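Local coordinates for protein glucose-6-phosphate 1-dehydrogenase (Kluyveromyces lactis, PDB 7E6I) that oxidises glucose 6-phosphate with NADP to the phosphogluconolactone, probably the rate-limiting entry step of the oxidative pentose phosphate pathway, supplying NADPH, at residues Pro27-Tyr37 with Trp410-Arg420. Residues are numbered along the deposited sequence; the frame is centred on the assembly and turned at random.
Sequences PALFGLYREGY and WIPEAYESLIR
The first helix of the Rossmann-type NADP domain meets a helix of the C-terminal domain here, Ala28 lying against Glu416 and Leu32 against Ile419. The axes of 27-34 and 414-420 come within 8.3 Å at a crossing angle of -73°. At the closest backbone approach the methyl of Ala28 fits against Glu416, CB to CG 3.6 Å, and also touches Tyr415 CB. Leu32 swings CG beside its own backbone N (chi1 -82°), which brings CD1 to Ile419 CG2 at 3.8 Å and CD2 to Arg420 CB. Gly31 leaves space for the Glu416 carboxylate, since a CB there would collide with OE1. That carboxylate serves two partners: OE2 accepts from Glu413 N, the N-cap residue, at 2.7 Å, and OE1 accepts a hydrogen bond from a water 2.6 Å away, which in turn accepts from Arg34 NH1, a nitrogen that is also hydrogen-bonded to Lys66 O. Trp410 is clasped between Pro412 N over one face and Glu35 over the opposite one, a CH-pi contact in which Glu35 CG lies 3.7 Å from the centroid of the five-membered ring of Trp410, with the carboxylate stacked at 16° to the indole. Arg34 grips Glu35 OE1 side-on through NE and NH2, and its guanidinium stands nearly perpendicular to the indole, NH2 close to CZ3 and CH2. Tyr37, whose N closes the Schellman motif on Leu32 O with Gly36 as C-prime, sets CD1 over a face of the Arg420 guanidinium, 3.7 Å from NH1. With an alanine at Trp410, Glu35 would probably lose the face it stacks on and Arg34 NH2 its aromatic neighbour. The apolar seam thus passes into a charged margin where no direct hydrogen bond joins the two segments, and a water bridges Arg34 NH1 and Glu416 OE1, joining buried groups of opposite charge that do not touch directly.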
ATOM      1  N   PRO A  27       9.811   4.455  14.509  1.00 42.16           N
ATOM      2  CA  PRO A  27      10.726   5.140  13.582  1.00 44.81           C
ATOM      3  C   PRO A  27      10.033   6.189  12.722  1.00 45.33           C
ATOM      4  O   PRO A  27      10.627   7.239  12.436  1.00 43.42           O
ATOM      5  CB  PRO A  27      11.311   3.987  12.756  1.00 45.22           C
ATOM      6  CG  PRO A  27      11.261   2.819  13.676  1.00 43.95           C
ATOM      7  CD  PRO A  27       9.984   2.991  14.446  1.00 42.15           C
ATOM      8  N   ALA A  28       8.778   5.949  12.321  1.00 44.64           N
ATOM      9  CA  ALA A  28       8.069   6.948  11.529  1.00 43.43           C
ATOM     10  C   ALA A  28       7.727   8.168  12.370  1.00 41.87           C
ATOM     11  O   ALA A  28       7.839   9.308  11.900  1.00 41.79           O
ATOM     12  CB  ALA A  28       6.799   6.354  10.914  1.00 40.73           C
ATOM     13  N   LEU A  29       7.278   7.947  13.606  1.00 41.75           N
ATOM     14  CA  LEU A  29       7.018   9.069  14.499  1.00 43.20           C
ATOM     15  C   LEU A  29       8.269   9.909  14.686  1.00 43.47           C
ATOM     16  O   LEU A  29       8.194  11.141  14.737  1.00 44.83           O
ATOM     17  CB  LEU A  29       6.520   8.571  15.851  1.00 40.90           C
ATOM     18  CG  LEU A  29       5.034   8.280  15.943  1.00 40.25           C
ATOM     19  CD1 LEU A  29       4.714   7.631  17.281  1.00 40.61           C
ATOM     20  CD2 LEU A  29       4.276   9.565  15.775  1.00 39.11           C
ATOM     21  N   PHE A  30       9.430   9.261  14.779  1.00 43.34           N
ATOM     22  CA  PHE A  30      10.665  10.008  14.973  1.00 47.33           C
ATOM     23  C   PHE A  30      11.008  10.829  13.738  1.00 47.82           C
ATOM     24  O   PHE A  30      11.338  12.015  13.843  1.00 48.88           O
ATOM     25  CB  PHE A  30      11.814   9.066  15.317  1.00 50.36           C
ATOM     26  CG  PHE A  30      13.152   9.734  15.283  1.00 53.64           C
ATOM     27  CD1 PHE A  30      13.418  10.818  16.118  1.00 53.33           C
ATOM     28  CD2 PHE A  30      14.128   9.315  14.391  1.00 52.93           C
ATOM     29  CE1 PHE A  30      14.648  11.457  16.081  1.00 53.50           C
ATOM     30  CE2 PHE A  30      15.355   9.946  14.345  1.00 55.15           C
ATOM     31  CZ  PHE A  30      15.619  11.021  15.194  1.00 57.01           C
ATOM     32  N   GLY A  31      10.936  10.208  12.557  1.00 47.94           N
ATOM     33  CA  GLY A  31      11.209  10.936  11.328  1.00 47.41           C
ATOM     34  C   GLY A  31      10.377  12.193  11.202  1.00 45.41           C
ATOM     35  O   GLY A  31      10.889  13.254  10.847  1.00 49.25           O
ATOM     36  N   LEU A  32       9.083  12.092  11.496  1.00 42.65           N
ATOM     37  CA  LEU A  32       8.237  13.275  11.521  1.00 43.39           C
ATOM     38  C   LEU A  32       8.762  14.297  12.523  1.00 49.98           C
ATOM     39  O   LEU A  32       8.774  15.505  12.239  1.00 48.18           O
ATOM     40  CB  LEU A  32       6.804  12.877  11.863  1.00 43.39           C
ATOM     41  CG  LEU A  32       5.926  12.348  10.732  1.00 39.05           C
ATOM     42  CD1 LEU A  32       4.639  11.747  11.295  1.00 38.20           C
ATOM     43  CD2 LEU A  32       5.603  13.459   9.778  1.00 40.70           C
ATOM     44  N   TYR A  33       9.211  13.831  13.699  1.00 48.21           N
ATOM     45  CA  TYR A  33       9.730  14.751  14.710  1.00 51.10           C
ATOM     46  C   TYR A  33      11.059  15.350  14.266  1.00 50.95           C
ATOM     47  O   TYR A  33      11.257  16.572  14.326  1.00 48.22           O
ATOM     48  CB  TYR A  33       9.884  14.036  16.061  1.00 51.11           C
ATOM     49  CG  TYR A  33      10.493  14.927  17.129  1.00 55.52           C
ATOM     50  CD1 TYR A  33       9.703  15.823  17.846  1.00 57.32           C
ATOM     51  CD2 TYR A  33      11.859  14.893  17.406  1.00 56.50           C
ATOM     52  CE1 TYR A  33      10.257  16.656  18.820  1.00 55.61           C
ATOM     53  CE2 TYR A  33      12.419  15.726  18.371  1.00 59.94           C
ATOM     54  CZ  TYR A  33      11.608  16.600  19.073  1.00 58.75           C
ATOM     55  OH  TYR A  33      12.143  17.424  20.034  1.00 63.69           O
ATOM     56  N   ARG A  34      11.968  14.495  13.790  1.00 49.53           N
ATOM     57  CA  ARG A  34      13.304  14.925  13.401  1.00 49.16           C
ATOM     58  C   ARG A  34      13.263  16.016  12.340  1.00 52.12           C
ATOM     59  O   ARG A  34      14.098  16.926  12.348  1.00 50.32           O
ATOM     60  CB  ARG A  34      14.081  13.708  12.913  1.00 48.28           C
ATOM     61  CG  ARG A  34      15.390  13.992  12.252  1.00 52.57           C
ATOM     62  CD  ARG A  34      15.844  12.792  11.431  1.00 55.61           C
ATOM     63  NE  ARG A  34      15.086  12.689  10.188  1.00 57.29           N
ATOM     64  CZ  ARG A  34      14.653  11.552   9.656  1.00 55.15           C
ATOM     65  NH1 ARG A  34      14.896  10.387  10.247  1.00 53.92           N
ATOM     66  NH2 ARG A  34      13.970  11.582   8.524  1.00 54.06           N
ATOM     67  N   GLU A  35      12.290  15.961  11.438  1.00 52.38           N
ATOM     68  CA  GLU A  35      12.164  16.955  10.388  1.00 48.24           C
ATOM     69  C   GLU A  35      11.183  18.062  10.754  1.00 48.06           C
ATOM     70  O   GLU A  35      10.816  18.867   9.896  1.00 48.83           O
ATOM     71  CB  GLU A  35      11.763  16.273   9.085  1.00 49.32           C
ATOM     72  CG  GLU A  35      12.650  15.077   8.744  1.00 51.52           C
ATOM     73  CD  GLU A  35      13.980  15.484   8.121  1.00 53.83           C
ATOM     74  OE1 GLU A  35      14.833  14.594   7.906  1.00 51.84           O
ATOM     75  OE2 GLU A  35      14.164  16.692   7.837  1.00 54.64           O
ATOM     76  N   GLY A  36      10.758  18.128  12.007  1.00 49.07           N
ATOM     77  CA  GLY A  36       9.982  19.270  12.438  1.00 46.86           C
ATOM     78  C   GLY A  36       8.508  19.198  12.138  1.00 46.19           C
ATOM     79  O   GLY A  36       7.847  20.236  12.098  1.00 47.52           O
ATOM     80  N   TYR A  37       7.959  18.000  11.951  1.00 46.71           N
ATOM     81  CA  TYR A  37       6.542  17.851  11.650  1.00 45.14           C
ATOM     82  C   TYR A  37       5.779  17.139  12.755  1.00 48.68           C
ATOM     83  O   TYR A  37       4.611  16.783  12.555  1.00 48.86           O
ATOM     84  CB  TYR A  37       6.363  17.119  10.323  1.00 44.51           C
ATOM     85  CG  TYR A  37       6.755  17.979   9.155  1.00 46.14           C
ATOM     86  CD1 TYR A  37       5.863  18.908   8.631  1.00 46.05           C
ATOM     87  CD2 TYR A  37       8.019  17.879   8.584  1.00 44.43           C
ATOM     88  CE1 TYR A  37       6.211  19.703   7.561  1.00 46.28           C
ATOM     89  CE2 TYR A  37       8.382  18.674   7.517  1.00 45.64           C
ATOM     90  CZ  TYR A  37       7.476  19.588   7.007  1.00 48.96           C
ATOM     91  OH  TYR A  37       7.827  20.391   5.941  1.00 48.64           O
ATOM     92  N   TRP A 410      12.935  16.673   1.435  1.00 59.02           N
ATOM     93  CA  TRP A 410      12.791  15.569   2.379  1.00 53.74           C
ATOM     94  C   TRP A 410      11.662  14.674   1.883  1.00 50.70           C
ATOM     95  O   TRP A 410      10.506  15.103   1.823  1.00 48.68           O
ATOM     96  CB  TRP A 410      12.519  16.127   3.774  1.00 54.73           C
ATOM     97  CG  TRP A 410      11.573  15.379   4.703  1.00 49.92           C
ATOM     98  CD1 TRP A 410      10.420  15.873   5.291  1.00 49.46           C
ATOM     99  CD2 TRP A 410      11.741  14.065   5.214  1.00 45.95           C
ATOM    100  NE1 TRP A 410       9.851  14.921   6.102  1.00 45.59           N
ATOM    101  CE2 TRP A 410      10.642  13.802   6.073  1.00 47.65           C
ATOM    102  CE3 TRP A 410      12.693  13.072   5.011  1.00 44.57           C
ATOM    103  CZ2 TRP A 410      10.490  12.600   6.726  1.00 46.90           C
ATOM    104  CZ3 TRP A 410      12.536  11.879   5.652  1.00 51.45           C
ATOM    105  CH2 TRP A 410      11.447  11.648   6.508  1.00 52.99           C
ATOM    106  N   ILE A 411      12.002  13.447   1.494  1.00 48.22           N
ATOM    107  CA  ILE A 411      11.014  12.479   1.028  1.00 46.90           C
ATOM    108  C   ILE A 411      10.693  11.513   2.164  1.00 45.70           C
ATOM    109  O   ILE A 411      11.481  10.603   2.456  1.00 45.70           O
ATOM    110  CB  ILE A 411      11.505  11.722  -0.217  1.00 50.27           C
ATOM    111  CG1 ILE A 411      11.734  12.688  -1.384  1.00 55.46           C
ATOM    112  CG2 ILE A 411      10.493  10.644  -0.626  1.00 43.51           C
ATOM    113  CD1 ILE A 411      10.731  13.807  -1.465  1.00 52.51           C
ATOM    114  N   PRO A 412       9.546  11.669   2.815  1.00 44.71           N
ATOM    115  CA  PRO A 412       9.184  10.777   3.918  1.00 42.83           C
ATOM    116  C   PRO A 412       8.979   9.342   3.462  1.00 42.68           C
ATOM    117  O   PRO A 412       8.674   9.063   2.302  1.00 42.66           O
ATOM    118  CB  PRO A 412       7.868  11.372   4.428  1.00 39.98           C
ATOM    119  CG  PRO A 412       7.329  12.095   3.256  1.00 42.69           C
ATOM    120  CD  PRO A 412       8.496  12.659   2.533  1.00 43.26           C
ATOM    121  N   GLU A 413       9.140   8.428   4.414  1.00 42.47           N
ATOM    122  CA  GLU A 413       8.699   7.052   4.249  1.00 44.80           C
ATOM    123  C   GLU A 413       7.173   6.973   4.270  1.00 41.61           C
ATOM    124  O   GLU A 413       6.484   7.877   4.756  1.00 36.64           O
ATOM    125  CB  GLU A 413       9.272   6.171   5.361  1.00 47.85           C
ATOM    126  CG  GLU A 413      10.775   6.087   5.356  1.00 49.96           C
ATOM    127  CD  GLU A 413      11.273   4.918   4.543  1.00 61.28           C
ATOM    128  OE1 GLU A 413      10.462   4.329   3.788  1.00 65.51           O
ATOM    129  OE2 GLU A 413      12.476   4.593   4.651  1.00 69.08           O
ATOM    130  N   ALA A 414       6.647   5.850   3.763  1.00 40.15           N
ATOM    131  CA  ALA A 414       5.200   5.674   3.665  1.00 36.20           C
ATOM    132  C   ALA A 414       4.509   5.939   5.001  1.00 34.19           C
ATOM    133  O   ALA A 414       3.563   6.730   5.083  1.00 32.22           O
ATOM    134  CB  ALA A 414       4.879   4.267   3.160  1.00 33.65           C
ATOM    135  N   TYR A 415       4.981   5.295   6.067  1.00 34.62           N
ATOM    136  CA  TYR A 415       4.310   5.446   7.349  1.00 34.96           C
ATOM    137  C   TYR A 415       4.457   6.847   7.908  1.00 34.12           C
ATOM    138  O   TYR A 415       3.555   7.323   8.606  1.00 33.77           O
ATOM    139  CB  TYR A 415       4.848   4.432   8.344  1.00 35.50           C
ATOM    140  CG  TYR A 415       4.361   3.061   8.047  1.00 34.79           C
ATOM    141  CD1 TYR A 415       3.016   2.747   8.175  1.00 35.44           C
ATOM    142  CD2 TYR A 415       5.239   2.076   7.633  1.00 41.25           C
ATOM    143  CE1 TYR A 415       2.556   1.488   7.897  1.00 37.58           C
ATOM    144  CE2 TYR A 415       4.792   0.808   7.352  1.00 43.44           C
ATOM    145  CZ  TYR A 415       3.452   0.517   7.490  1.00 43.17           C
ATOM    146  OH  TYR A 415       3.009  -0.755   7.214  1.00 49.72           O
ATOM    147  N   GLU A 416       5.579   7.516   7.636  1.00 35.62           N
ATOM    148  CA  GLU A 416       5.708   8.915   8.032  1.00 35.22           C
ATOM    149  C   GLU A 416       4.649   9.766   7.348  1.00 32.48           C
ATOM    150  O   GLU A 416       3.916  10.516   8.003  1.00 34.88           O
ATOM    151  CB  GLU A 416       7.114   9.424   7.721  1.00 37.58           C
ATOM    152  CG  GLU A 416       8.160   8.842   8.672  1.00 42.74           C
ATOM    153  CD  GLU A 416       9.571   8.766   8.095  1.00 44.84           C
ATOM    154  OE1 GLU A 416      10.466   8.248   8.809  1.00 46.32           O
ATOM    155  OE2 GLU A 416       9.787   9.219   6.950  1.00 43.14           O
ATOM    156  N   SER A 417       4.538   9.640   6.028  1.00 32.22           N
ATOM    157  CA  SER A 417       3.531  10.388   5.291  1.00 30.60           C
ATOM    158  C   SER A 417       2.134  10.080   5.808  1.00 32.90           C
ATOM    159  O   SER A 417       1.296  10.983   5.950  1.00 28.30           O
ATOM    160  CB  SER A 417       3.648  10.056   3.799  1.00 31.30           C
ATOM    161  OG  SER A 417       2.560  10.575   3.049  1.00 31.33           O
ATOM    162  N   LEU A 418       1.875   8.807   6.121  1.00 31.13           N
ATOM    163  CA  LEU A 418       0.518   8.389   6.443  1.00 32.39           C
ATOM    164  C   LEU A 418       0.108   8.849   7.836  1.00 33.38           C
ATOM    165  O   LEU A 418      -1.032   9.285   8.040  1.00 33.51           O
ATOM    166  CB  LEU A 418       0.399   6.874   6.309  1.00 31.43           C
ATOM    167  CG  LEU A 418       0.233   6.396   4.866  1.00 30.64           C
ATOM    168  CD1 LEU A 418       0.309   4.880   4.769  1.00 28.73           C
ATOM    169  CD2 LEU A 418      -1.065   6.917   4.281  1.00 30.54           C
ATOM    170  N   ILE A 419       1.012   8.749   8.810  1.00 31.17           N
ATOM    171  CA  ILE A 419       0.698   9.222  10.154  1.00 33.58           C
ATOM    172  C   ILE A 419       0.454  10.725  10.137  1.00 34.69           C
ATOM    173  O   ILE A 419      -0.512  11.225  10.734  1.00 33.38           O
ATOM    174  CB  ILE A 419       1.824   8.839  11.133  1.00 35.68           C
ATOM    175  CG1 ILE A 419       1.774   7.343  11.435  1.00 32.69           C
ATOM    176  CG2 ILE A 419       1.716   9.645  12.418  1.00 33.11           C
ATOM    177  CD1 ILE A 419       2.976   6.835  12.187  1.00 35.48           C
ATOM    178  N   ARG A 420       1.327  11.465   9.449  1.00 34.54           N
ATOM    179  CA  ARG A 420       1.085  12.883   9.213  1.00 33.92           C
ATOM    180  C   ARG A 420      -0.335  13.133   8.716  1.00 36.92           C
ATOM    181  O   ARG A 420      -1.070  13.949   9.289  1.00 37.58           O
ATOM    182  CB  ARG A 420       2.095  13.420   8.207  1.00 36.27           C
ATOM    183  CG  ARG A 420       1.913  14.899   7.937  1.00 42.56           C
ATOM    184  CD  ARG A 420       2.463  15.677   9.094  1.00 46.52           C
ATOM    185  NE  ARG A 420       1.912  17.024   9.255  1.00 52.46           N
ATOM    186  CZ  ARG A 420       2.026  18.014   8.372  1.00 54.82           C
ATOM    187  NH1 ARG A 420       2.665  17.834   7.216  1.00 52.17           N
ATOM    188  NH2 ARG A 420       1.492  19.193   8.653  1.00 50.88           N
TER
HETATM  189  O   HOH W   1      13.011   8.278   8.992  1.00 53.42           O